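Local atomic coordinates of microbial serine proteinases; subtilisin (Bacillus subtilis, PDB entry 2GKO), a protein that hydrolyses peptide bonds as a cold-adapted, calcium-loaded serine protease of the subtilisin family. Residues A[45-49]-A[94-98]. Residues are numbered along the deposited sequence.
Sequences SNNVE and PEADL. With CA (calcium ion), chain B.
In the parallel beta-sheet of the subtilisin fold, strands 48-53 and 97-102 begin side by side, Val48 level with Leu98 (CA to CA 4.8 Å). Residues 45-47 form a turn with helical phi/psi, tied by the hydrogen bond from Val48 N to Ser45 O (3.2 Å); Val48 is extended (phi/psi -68/124), but Glu49 (-117/-48) is not. Two hydrogen bonds straddle the parallel bridge: Leu98 N to Asn47 O (2.7 Å) and Glu49 N to Leu98 O (2.9 Å). Beta-branched Val48 and the longer Leu98, both chi1 t, share one face, Val48 CG2 and Leu98 CD2 4.2 Å apart; Leu98 continues inward onto Leu80 of helix 71-80 and Val32. Asn47, chi1 m, suits the strand's entrance because its amide donates twice: ND2 to Pro94 O at 2.7 Å and to Leu80 O. On the face opposite Val48, acidic side chains meet calcium. Glu49, chi1 and chi2 t, chelates it through OE1 (2.2 Å) and OE2 (2.7 Å), OE1 also accepting from Trp99 NE1; Asn29 and three waters add ligands. The metal offsets the repulsion between Glu49 OE2 and Asp97 OD2, 3.0 Å apart; Asp97, chi1 m, sets OD2 2.2 Å from the calcium.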
# COMPACT_ATOMS: atom_id res chain seq x y z
N SER A 45 -1.92 9.77 15.17
CA SER A 45 -2.74 10.96 15.35
C SER A 45 -2.12 12.22 14.77
O SER A 45 -2.79 13.06 14.17
CB SER A 45 -2.98 11.17 16.85
OG SER A 45 -3.77 12.34 17.05
N ASN A 46 -0.82 12.36 14.94
CA ASN A 46 -0.14 13.56 14.50
C ASN A 46 -0.03 13.67 12.98
O ASN A 46 0.29 14.75 12.47
CB ASN A 46 1.25 13.62 15.11
CG ASN A 46 1.41 14.80 16.05
OD1 ASN A 46 0.60 15.03 16.97
ND2 ASN A 46 2.47 15.55 15.83
N ASN A 47 -0.23 12.56 12.27
CA ASN A 47 -0.22 12.56 10.82
C ASN A 47 -1.61 12.65 10.20
O ASN A 47 -1.74 12.77 8.99
CB ASN A 47 0.53 11.36 10.25
CG ASN A 47 2.03 11.53 10.35
OD1 ASN A 47 2.52 12.66 10.35
ND2 ASN A 47 2.77 10.43 10.39
N VAL A 48 -2.64 12.61 11.03
CA VAL A 48 -4.00 12.66 10.49
C VAL A 48 -4.28 14.05 9.89
O VAL A 48 -4.17 15.08 10.56
CB VAL A 48 -5.05 12.35 11.55
CG1 VAL A 48 -6.44 12.57 10.99
CG2 VAL A 48 -4.90 10.92 12.04
N GLU A 49 -4.66 14.07 8.62
CA GLU A 49 -5.04 15.30 7.95
C GLU A 49 -6.50 15.30 7.49
O GLU A 49 -7.21 16.27 7.73
CB GLU A 49 -4.12 15.54 6.76
CG GLU A 49 -4.25 16.94 6.19
CD GLU A 49 -3.12 17.20 5.24
OE1 GLU A 49 -3.19 16.72 4.13
OE2 GLU A 49 -2.12 17.85 5.63
N PRO A 94 7.05 8.35 7.96
CA PRO A 94 6.41 8.90 9.16
C PRO A 94 6.10 10.39 9.11
O PRO A 94 5.46 10.88 10.04
CB PRO A 94 7.45 8.61 10.25
CG PRO A 94 8.75 8.71 9.51
CD PRO A 94 8.46 7.96 8.22
N GLU A 95 6.57 11.09 8.09
CA GLU A 95 6.24 12.51 7.91
C GLU A 95 5.14 12.74 6.88
O GLU A 95 4.73 13.87 6.66
CB GLU A 95 7.45 13.27 7.45
CG GLU A 95 8.58 13.24 8.48
CD GLU A 95 9.85 13.87 7.96
OE1 GLU A 95 9.79 14.99 7.45
OE2 GLU A 95 10.91 13.22 8.06
N ALA A 96 4.65 11.67 6.26
CA ALA A 96 3.52 11.80 5.34
C ALA A 96 2.22 12.21 6.05
O ALA A 96 2.06 12.08 7.27
CB ALA A 96 3.33 10.51 4.54
N ASP A 97 1.28 12.72 5.26
CA ASP A 97 -0.02 13.14 5.77
C ASP A 97 -1.00 12.02 5.49
O ASP A 97 -1.09 11.55 4.36
CB ASP A 97 -0.50 14.37 5.03
CG ASP A 97 0.42 15.57 5.14
OD1 ASP A 97 1.29 15.61 6.05
OD2 ASP A 97 0.30 16.54 4.36
N LEU A 98 -1.75 11.61 6.50
CA LEU A 98 -2.74 10.54 6.34
C LEU A 98 -4.10 11.11 5.96
O LEU A 98 -4.63 11.98 6.64
CB LEU A 98 -2.88 9.74 7.64
CG LEU A 98 -3.96 8.66 7.69
CD1 LEU A 98 -3.72 7.60 6.59
CD2 LEU A 98 -4.00 8.08 9.07
CA CA B . -1.28 17.29 3.10
O HOH W 1 -1.06 19.45 3.86
O HOH W 2 -2.80 18.22 1.61
O HOH W 3 0.23 17.86 1.64